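Local structure of core protein VP7 (African horsesickness virus, 1AHS) at residues G21-G26 / A39-Q44; M58-W63 / G95-W100; P81-T86 / S116-E121; T86-N91 / T102-N107. The protein forms, as a homotrimer bound to structural protein VP3, the surface of the viral core, to which this chain contributes the top domain. All coordinates share one frame; numbering follows the deposited sequence.

Contact 1: residues G21-G26 / A39-Q44; sequences GRTRGG and AGAAGQ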
# COMPACT_ATOMS: atom_id res chain seq x y z
N GLY B 21 -2.33 7.85 23.93
CA GLY B 21 -3.75 7.94 23.68
C GLY B 21 -4.47 6.74 23.16
O GLY B 21 -3.99 5.61 23.26
N ARG B 22 -5.64 6.99 22.58
CA ARG B 22 -6.44 5.91 22.07
C ARG B 22 -6.64 5.80 20.57
O ARG B 22 -7.12 4.78 20.11
CB ARG B 22 -7.79 5.84 22.81
CG ARG B 22 -7.67 5.30 24.25
CD ARG B 22 -8.95 4.60 24.69
NE ARG B 22 -10.14 5.40 24.39
CZ ARG B 22 -11.34 5.27 24.98
NH1 ARG B 22 -11.50 4.33 25.93
NH2 ARG B 22 -12.39 6.03 24.60
N THR B 23 -6.39 6.87 19.81
CA THR B 23 -6.49 6.79 18.34
C THR B 23 -5.28 7.54 17.73
O THR B 23 -4.60 8.32 18.42
CB THR B 23 -7.83 7.38 17.77
OG1 THR B 23 -7.95 8.75 18.13
CG2 THR B 23 -9.02 6.66 18.28
N ARG B 24 -4.92 7.18 16.50
CA ARG B 24 -3.85 7.84 15.76
C ARG B 24 -4.05 7.56 14.31
O ARG B 24 -4.49 6.49 13.92
CB ARG B 24 -2.43 7.46 16.17
CG ARG B 24 -1.41 8.42 15.48
CD ARG B 24 0.00 8.41 16.07
NE ARG B 24 0.95 9.23 15.29
CZ ARG B 24 1.27 9.03 14.01
NH1 ARG B 24 0.70 8.04 13.32
NH2 ARG B 24 2.17 9.80 13.41
N GLY B 25 -3.88 8.61 13.53
CA GLY B 25 -4.03 8.51 12.09
C GLY B 25 -2.72 8.94 11.44
O GLY B 25 -1.86 9.60 12.06
N GLY B 26 -2.58 8.54 10.19
CA GLY B 26 -1.38 8.86 9.42
C GLY B 26 -1.66 8.58 7.97
O GLY B 26 -2.67 7.94 7.65
N ALA B 39 -9.31 -0.57 21.64
CA ALA B 39 -10.59 -1.18 21.94
C ALA B 39 -11.54 -0.18 22.62
O ALA B 39 -11.13 0.57 23.52
CB ALA B 39 -10.38 -2.36 22.84
N GLY B 40 -12.79 -0.17 22.18
CA GLY B 40 -13.78 0.72 22.75
C GLY B 40 -13.52 2.20 22.53
O GLY B 40 -14.07 3.06 23.27
N ALA B 41 -12.75 2.51 21.48
CA ALA B 41 -12.39 3.89 21.17
C ALA B 41 -13.26 4.61 20.15
O ALA B 41 -13.89 3.99 19.28
CB ALA B 41 -10.93 3.99 20.78
N ALA B 42 -13.27 5.93 20.29
CA ALA B 42 -14.00 6.81 19.40
C ALA B 42 -13.20 8.10 19.27
O ALA B 42 -12.46 8.49 20.19
CB ALA B 42 -15.34 7.10 19.95
N GLY B 43 -13.36 8.76 18.13
CA GLY B 43 -12.63 10.00 17.90
C GLY B 43 -13.17 10.64 16.65
O GLY B 43 -14.04 10.05 16.00
N GLN B 44 -12.72 11.86 16.37
CA GLN B 44 -13.13 12.65 15.18
C GLN B 44 -11.89 12.70 14.30
O GLN B 44 -10.78 12.92 14.76
CB GLN B 44 -13.60 14.06 15.55
CG GLN B 44 -14.39 14.75 14.43
CD GLN B 44 -14.79 16.17 14.77
OE1 GLN B 44 -14.08 17.12 14.44
NE2 GLN B 44 -15.92 16.31 15.44
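At one margin of the beta sandwich of the VP7 top domain, Arg-22 and Thr-23 come down on Ala-41. Within this chain, residues 23-26 lie on an outermost strand of the sheet that holds 116-122, and 41-44 on an outermost strand of the sheet that holds 84-87, so the contact spans the two sheets and rests on side-chain packing. The methyl of Ala-41 is the meeting point: its CB lies 3.9 Å from Arg-22 O and 4.1 Å from Thr-23 CG2. Thr-23 turns its own methyl, CG2, to Ala-41 by holding it anti to the carbonyl carbon, while OG1 sits between N and C (chi1 59°). Arg-22 bends at chi3 (-48°), and its guanidinium lies with one face toward Gly-40 and Ala-41. Ala-41 CA sits 3.8 Å above that plane, offset toward the rim, and Gly-40 O approaches NH2 to 3.7 Å, too far for a hydrogen bond. The arginine is poorly ordered, so its end is less certain than the methyl contacts. Backbone bonds from Arg-22 to Asp-38 and from Ala-41 to Asn-110 fix each segment in its own sheet. This is the margin of a jelly-roll-type sandwich, where strand 23-27 meets strand 41-44.

Contact 2: residues M58-W63 / G95-W100; sequences MIYFVW and GDVVAW
Phe-61 leans across to Val-98 and Trp-100 on the neighbouring strand. Turned between the backbone N and carbonyl carbon (chi1 76°), CG heads from CB toward Val-98, whose CG1 lies over one ring face, 4.0 Å from CG. CD1 meets the same methyl, CE1 comes to 3.5 Å of it, and the CH-pi contact measures 3.7 Å to the centroid. Because that methyl also crowds Phe-61 O, the rotation of Val-98, and with it the exact CH-pi geometry, is doubtful. CD2 and CE2 meet Trp-100 CB, CE2 at 3.8 Å, and CZ, the tip, nears both Val-98 methyls. The strands are antiparallel neighbours in one sheet of the sandwich; Val-87 of the other packs on Phe-61, Val-98 and Trp-100. Ile-59 and Trp-100 exchange two backbone bonds; Phe-61 N reaches Val-98 O at 3.0 Å, the return bond being less certain. On the sheet's other side, Tyr-60 presents its ring edge at CD1 to Val-97 CG1. Farther on a water bridges the widened pair, taking a bond from Trp-63 N at 3.0 Å and giving one to Asp-96 O, before Gly-95 N gives a longer, bent bond (3.3 Å) to Trp-63 O.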
# COMPACT_ATOMS: atom_id res chain seq x y z
N MET B 58 -15.12 19.65 -1.86
CA MET B 58 -15.75 18.33 -1.75
C MET B 58 -14.77 17.17 -1.99
O MET B 58 -13.99 17.20 -2.94
CB MET B 58 -16.87 18.23 -2.78
CG MET B 58 -17.77 17.05 -2.61
SD MET B 58 -19.32 17.18 -3.53
CE MET B 58 -18.67 17.70 -5.20
N ILE B 59 -14.84 16.14 -1.16
CA ILE B 59 -13.99 14.96 -1.26
C ILE B 59 -14.88 13.73 -1.32
O ILE B 59 -15.83 13.67 -0.57
CB ILE B 59 -13.15 14.84 0.01
CG1 ILE B 59 -11.89 15.63 -0.15
CG2 ILE B 59 -12.83 13.42 0.39
CD1 ILE B 59 -10.99 15.37 1.00
N TYR B 60 -14.61 12.78 -2.20
CA TYR B 60 -15.41 11.56 -2.25
C TYR B 60 -14.58 10.45 -1.60
O TYR B 60 -13.42 10.31 -1.95
CB TYR B 60 -15.67 11.18 -3.71
CG TYR B 60 -16.87 11.85 -4.35
CD1 TYR B 60 -18.14 11.28 -4.23
CD2 TYR B 60 -16.76 13.07 -5.02
CE1 TYR B 60 -19.28 11.91 -4.75
CE2 TYR B 60 -17.91 13.72 -5.55
CZ TYR B 60 -19.18 13.13 -5.40
OH TYR B 60 -20.34 13.75 -5.87
N PHE B 61 -15.11 9.68 -0.67
CA PHE B 61 -14.32 8.61 -0.05
C PHE B 61 -15.07 7.36 0.38
O PHE B 61 -16.29 7.39 0.44
CB PHE B 61 -13.59 9.16 1.15
CG PHE B 61 -14.45 9.37 2.36
CD1 PHE B 61 -14.77 8.31 3.20
CD2 PHE B 61 -14.82 10.66 2.75
CE1 PHE B 61 -15.44 8.53 4.39
CE2 PHE B 61 -15.48 10.89 3.93
CZ PHE B 61 -15.78 9.83 4.75
N VAL B 62 -14.36 6.25 0.60
CA VAL B 62 -14.96 5.02 1.12
C VAL B 62 -14.10 4.62 2.28
O VAL B 62 -12.95 4.98 2.31
CB VAL B 62 -14.89 3.80 0.19
CG1 VAL B 62 -15.88 3.91 -0.82
CG2 VAL B 62 -13.59 3.68 -0.48
N TRP B 63 -14.67 3.93 3.26
CA TRP B 63 -13.86 3.44 4.36
C TRP B 63 -14.10 1.94 4.52
O TRP B 63 -15.04 1.38 3.96
CB TRP B 63 -14.20 4.17 5.65
CG TRP B 63 -15.51 3.81 6.20
CD1 TRP B 63 -16.73 4.31 5.84
CD2 TRP B 63 -15.76 2.83 7.21
NE1 TRP B 63 -17.71 3.70 6.57
CE2 TRP B 63 -17.14 2.79 7.42
CE3 TRP B 63 -14.93 1.97 7.97
CZ2 TRP B 63 -17.73 1.92 8.35
CZ3 TRP B 63 -15.52 1.10 8.90
CH2 TRP B 63 -16.90 1.09 9.08
N GLY B 95 -17.62 0.36 2.21
CA GLY B 95 -17.93 0.01 0.83
C GLY B 95 -18.82 0.94 0.02
O GLY B 95 -18.90 0.83 -1.21
N ASP B 96 -19.49 1.88 0.70
CA ASP B 96 -20.36 2.84 0.03
C ASP B 96 -19.57 4.11 -0.14
O ASP B 96 -18.94 4.57 0.81
CB ASP B 96 -21.57 3.22 0.89
CG ASP B 96 -22.66 2.16 0.93
OD1 ASP B 96 -22.61 1.15 0.17
OD2 ASP B 96 -23.59 2.38 1.75
N VAL B 97 -19.68 4.69 -1.33
CA VAL B 97 -19.02 5.96 -1.66
C VAL B 97 -19.77 7.10 -0.97
O VAL B 97 -20.97 7.25 -1.19
CB VAL B 97 -19.04 6.22 -3.18
CG1 VAL B 97 -18.21 7.42 -3.51
CG2 VAL B 97 -18.52 5.04 -3.94
N VAL B 98 -19.09 7.91 -0.16
CA VAL B 98 -19.71 9.00 0.56
C VAL B 98 -19.16 10.35 0.08
O VAL B 98 -17.95 10.47 -0.13
CB VAL B 98 -19.51 8.83 2.10
CG1 VAL B 98 -18.27 8.08 2.40
CG2 VAL B 98 -19.39 10.12 2.78
N ALA B 99 -20.04 11.34 -0.16
CA ALA B 99 -19.67 12.72 -0.60
C ALA B 99 -19.51 13.58 0.63
O ALA B 99 -20.48 13.81 1.35
CB ALA B 99 -20.76 13.30 -1.50
N TRP B 100 -18.31 14.04 0.91
CA TRP B 100 -18.06 14.83 2.11
C TRP B 100 -17.83 16.30 1.76
O TRP B 100 -17.02 16.62 0.89
CB TRP B 100 -16.83 14.30 2.83
CG TRP B 100 -16.52 15.00 4.08
CD1 TRP B 100 -17.42 15.42 5.02
CD2 TRP B 100 -15.21 15.30 4.60
NE1 TRP B 100 -16.74 15.96 6.10
CE2 TRP B 100 -15.39 15.90 5.86
CE3 TRP B 100 -13.92 15.10 4.12
CZ2 TRP B 100 -14.33 16.32 6.65
CZ3 TRP B 100 -12.87 15.51 4.90
CH2 TRP B 100 -13.07 16.11 6.15
O HOH W 1 -17.69 3.94 2.98

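Contact 3: residues P81-T86 / S116-E121; sequences PGTFVT and SILQFE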
# COMPACT_ATOMS: atom_id res chain seq x y z
N PRO B 81 -15.24 -6.36 15.37
CA PRO B 81 -16.46 -6.13 14.60
C PRO B 81 -17.19 -4.89 15.14
O PRO B 81 -16.82 -4.33 16.19
CB PRO B 81 -17.23 -7.41 14.85
CG PRO B 81 -16.84 -7.72 16.31
CD PRO B 81 -15.39 -7.45 16.34
N GLY B 82 -18.18 -4.41 14.40
CA GLY B 82 -18.92 -3.25 14.88
C GLY B 82 -18.28 -1.88 14.76
O GLY B 82 -18.73 -0.95 15.42
N THR B 83 -17.23 -1.76 13.96
CA THR B 83 -16.59 -0.48 13.74
C THR B 83 -17.58 0.36 12.91
O THR B 83 -18.30 -0.20 12.07
CB THR B 83 -15.29 -0.66 12.92
OG1 THR B 83 -15.58 -1.41 11.73
CG2 THR B 83 -14.25 -1.38 13.71
N PHE B 84 -17.69 1.66 13.18
CA PHE B 84 -18.61 2.52 12.40
C PHE B 84 -17.99 3.88 12.09
O PHE B 84 -17.03 4.30 12.73
CB PHE B 84 -20.00 2.71 13.07
CG PHE B 84 -19.94 3.40 14.41
CD1 PHE B 84 -19.77 4.77 14.49
CD2 PHE B 84 -19.97 2.67 15.57
CE1 PHE B 84 -19.61 5.42 15.71
CE2 PHE B 84 -19.82 3.29 16.79
CZ PHE B 84 -19.64 4.67 16.87
N VAL B 85 -18.56 4.56 11.11
CA VAL B 85 -18.10 5.87 10.71
C VAL B 85 -19.39 6.70 10.49
O VAL B 85 -20.34 6.20 9.87
CB VAL B 85 -17.26 5.75 9.39
CG1 VAL B 85 -17.07 7.10 8.73
CG2 VAL B 85 -15.90 5.15 9.70
N THR B 86 -19.51 7.85 11.14
CA THR B 86 -20.68 8.69 10.88
C THR B 86 -20.22 9.99 10.22
O THR B 86 -19.14 10.50 10.54
CB THR B 86 -21.50 9.00 12.16
OG1 THR B 86 -20.70 9.66 13.14
CG2 THR B 86 -22.03 7.75 12.74
N SER B 116 -8.39 -2.11 16.21
CA SER B 116 -8.82 -2.11 14.81
C SER B 116 -8.09 -1.02 14.02
O SER B 116 -7.59 -0.08 14.63
CB SER B 116 -10.32 -1.85 14.72
OG SER B 116 -11.07 -2.88 15.35
N ILE B 117 -7.97 -1.18 12.70
CA ILE B 117 -7.37 -0.13 11.88
C ILE B 117 -8.39 0.14 10.79
O ILE B 117 -8.92 -0.82 10.22
CB ILE B 117 -6.05 -0.52 11.20
CG1 ILE B 117 -4.95 -0.77 12.20
CG2 ILE B 117 -5.53 0.64 10.38
CD1 ILE B 117 -3.67 -1.09 11.53
N LEU B 118 -8.75 1.40 10.55
CA LEU B 118 -9.69 1.76 9.49
C LEU B 118 -8.93 2.50 8.41
O LEU B 118 -8.10 3.38 8.72
CB LEU B 118 -10.78 2.69 9.99
CG LEU B 118 -12.02 2.16 10.69
CD1 LEU B 118 -11.72 1.10 11.71
CD2 LEU B 118 -12.66 3.33 11.37
N GLN B 119 -9.26 2.19 7.17
CA GLN B 119 -8.65 2.80 6.01
C GLN B 119 -9.65 3.71 5.31
O GLN B 119 -10.80 3.32 5.17
CB GLN B 119 -8.22 1.69 5.05
CG GLN B 119 -7.78 2.20 3.73
CD GLN B 119 -7.41 1.11 2.74
OE1 GLN B 119 -6.36 0.47 2.88
NE2 GLN B 119 -8.24 0.94 1.69
N PHE B 120 -9.22 4.90 4.85
CA PHE B 120 -10.08 5.84 4.11
C PHE B 120 -9.40 6.04 2.80
O PHE B 120 -8.26 6.40 2.79
CB PHE B 120 -10.13 7.21 4.79
CG PHE B 120 -10.85 7.19 6.09
CD1 PHE B 120 -12.21 7.36 6.13
CD2 PHE B 120 -10.18 6.90 7.26
CE1 PHE B 120 -12.89 7.22 7.34
CE2 PHE B 120 -10.85 6.76 8.48
CZ PHE B 120 -12.20 6.92 8.52
N GLU B 121 -10.07 5.82 1.70
CA GLU B 121 -9.40 6.00 0.44
C GLU B 121 -10.15 7.07 -0.31
O GLU B 121 -11.33 6.91 -0.55
CB GLU B 121 -9.46 4.71 -0.36
CG GLU B 121 -8.92 4.85 -1.79
CD GLU B 121 -8.93 3.57 -2.55
OE1 GLU B 121 -9.28 2.52 -1.95
OE2 GLU B 121 -8.58 3.59 -3.75
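The touching backbones of Thr-83 to Val-85 and Ser-116 to Phe-120 run only 28° apart in direction but well separated, with Thr-83 CA and Ser-116 CA, the nearest pair, 8.0 Å from each other. This is face-to-face packing in a beta sandwich: strand 84-87 lies in the sheet that includes 106-110, strand 116-122 in the sheet that includes 59-65, and side chains alone fill the gap. The jelly-roll type of sandwich known for the orbivirus VP7 top domain is built on such facing sheets. Leu-118 occupies the middle of the contact. Its CG is anti to the carbonyl carbon (chi1 -84°), and the two methyls beyond it part to serve different neighbours, CD1 meeting Thr-83 CG2 at 4.1 Å and CD2 meeting Val-85 CG2 at 4.1 Å. In both pairs the side chains slide past each other in opposite directions. Val-85 CG2 also approaches the tip of Phe-120, 4.3 Å from CZ. Trp-63, from the strand next to 116-122, packs on Thr-83, Val-85 and Phe-120 and extends the apolar layer. At the other end the layer turns polar, yet the buried hydroxyl of Ser-116 is satisfied by hydrogen bonds to Ala-80 N and Asn-110 OD1. Toward Thr-83 that oxygen makes just a van der Waals contact, OG lying 3.9 Å from the methyl carbon CG2.

Contact 4: residues T86-N91 / T102-N107; sequences TVDGVN and TIAPVN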
# COMPACT_ATOMS: atom_id res chain seq x y z
N THR B 86 -19.51 7.85 11.14
CA THR B 86 -20.68 8.69 10.88
C THR B 86 -20.22 9.99 10.22
O THR B 86 -19.14 10.50 10.54
CB THR B 86 -21.50 9.00 12.16
OG1 THR B 86 -20.70 9.66 13.14
CG2 THR B 86 -22.03 7.75 12.74
N VAL B 87 -20.93 10.42 9.19
CA VAL B 87 -20.61 11.70 8.55
C VAL B 87 -21.84 12.62 8.71
O VAL B 87 -22.91 12.35 8.14
CB VAL B 87 -20.26 11.56 7.06
CG1 VAL B 87 -19.93 12.93 6.50
CG2 VAL B 87 -19.07 10.64 6.86
N ASP B 88 -21.68 13.67 9.51
CA ASP B 88 -22.75 14.65 9.79
C ASP B 88 -23.82 13.92 10.58
O ASP B 88 -25.02 14.12 10.35
CB ASP B 88 -23.39 15.20 8.49
CG ASP B 88 -23.79 16.69 8.59
OD1 ASP B 88 -23.68 17.31 9.68
OD2 ASP B 88 -24.16 17.27 7.54
N GLY B 89 -23.39 13.04 11.47
CA GLY B 89 -24.37 12.28 12.24
C GLY B 89 -24.97 11.08 11.51
O GLY B 89 -25.58 10.23 12.13
N VAL B 90 -24.84 11.01 10.19
CA VAL B 90 -25.36 9.88 9.44
C VAL B 90 -24.35 8.73 9.46
O VAL B 90 -23.15 8.91 9.21
CB VAL B 90 -25.62 10.24 7.99
CG1 VAL B 90 -26.15 9.03 7.21
CG2 VAL B 90 -26.56 11.41 7.91
N ASN B 91 -24.84 7.54 9.77
CA ASN B 91 -23.99 6.38 9.82
C ASN B 91 -23.81 5.93 8.40
O ASN B 91 -24.79 5.73 7.67
CB ASN B 91 -24.65 5.27 10.63
CG ASN B 91 -23.96 3.96 10.48
OD1 ASN B 91 -24.41 3.09 9.73
ND2 ASN B 91 -22.85 3.79 11.18
N THR B 102 -16.22 18.51 3.48
CA THR B 102 -14.99 19.10 4.03
C THR B 102 -15.18 19.76 5.37
O THR B 102 -14.24 19.92 6.16
CB THR B 102 -14.46 20.11 3.01
OG1 THR B 102 -13.92 19.38 1.90
CG2 THR B 102 -13.51 21.08 3.58
N ILE B 103 -16.44 20.04 5.68
CA ILE B 103 -16.79 20.77 6.89
C ILE B 103 -17.37 19.93 7.98
O ILE B 103 -17.00 20.08 9.15
CB ILE B 103 -17.89 21.85 6.59
CG1 ILE B 103 -17.40 22.81 5.53
CG2 ILE B 103 -18.20 22.67 7.83
CD1 ILE B 103 -16.13 23.50 5.94
N ALA B 104 -18.40 19.17 7.60
CA ALA B 104 -19.13 18.33 8.53
C ALA B 104 -18.26 17.36 9.32
O ALA B 104 -17.19 16.92 8.84
CB ALA B 104 -20.25 17.59 7.80
N PRO B 105 -18.70 17.02 10.55
CA PRO B 105 -17.97 16.10 11.43
C PRO B 105 -17.96 14.64 10.94
O PRO B 105 -19.00 14.12 10.50
CB PRO B 105 -18.72 16.25 12.76
CG PRO B 105 -20.11 16.48 12.32
CD PRO B 105 -19.94 17.48 11.20
N VAL B 106 -16.77 14.03 10.93
CA VAL B 106 -16.60 12.63 10.56
C VAL B 106 -16.15 11.95 11.84
O VAL B 106 -15.11 12.31 12.37
CB VAL B 106 -15.53 12.47 9.50
CG1 VAL B 106 -15.25 11.02 9.25
CG2 VAL B 106 -16.01 13.10 8.22
N ASN B 107 -17.00 11.10 12.42
CA ASN B 107 -16.66 10.40 13.68
C ASN B 107 -16.41 8.96 13.36
O ASN B 107 -17.06 8.33 12.51
CB ASN B 107 -17.71 10.53 14.76
CG ASN B 107 -17.96 11.97 15.17
OD1 ASN B 107 -17.15 12.60 15.83
ND2 ASN B 107 -19.09 12.50 14.78
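The carboxylate of Asp-88 lies with one face over Ala-104 CB, which stands almost directly above CG at 3.7 Å and about equally far from both oxygens. Pro-105 CD is on the same side, beyond the rim at OD1 (4.0 Å). The second flat group, the Asn-107 amide, has Thr-86 OG1 close to its plane, 3.5 Å from CB and 3.7 Å from ND2; this is packing, not a hydrogen bond. On the opposite face of the sheet, Val-87 and Val-106 lie side by side, their CG2 methyls touching, each CG2 anti to its own carbonyl carbon. The backbone does the joining: Thr-86 and Asn-107 form an antiparallel hydrogen-bonded pair, Thr-86 N reaching Asn-107 O at 2.8 Å. Beyond it, Asp-88 N gives a nearly straight bond (172°) to Pro-105 O at 2.9 Å. Asp-88 is also the first corner of a type I' turn from Val-87 to Val-90, which joins strands 84-87 and 90-92 as a tight beta hairpin. The bond to Pro-105 thus ties the turn to the start of strand 106-110. Since the Asp-88 carboxylate meets only carbon across this contact, the attachment depends on main-chain polar groups, while the carboxylate of this exposed residue is probably solvated.

From the N terminus, contact 1 closes first, a short loop through strand 32-37 that carries the chain from the sheet of strand 23-27 to strand 41-44 of the other sheet. The remaining three interlock. Residues 58-63 open contact 2, 81-86 open contact 3, and 86-91 open contact 4, which shares Thr-86 with it. Residues 95-100 then return to close contact 2, 102-107 close contact 4, and 116-121 close contact 3 last. Contact 4 is therefore nested within contact 3, and contact 2 crosses both. Contacts 2 and 4 each pair strands within one sheet, whereas 1 and 3 span the sandwich, at its margin and in its interior.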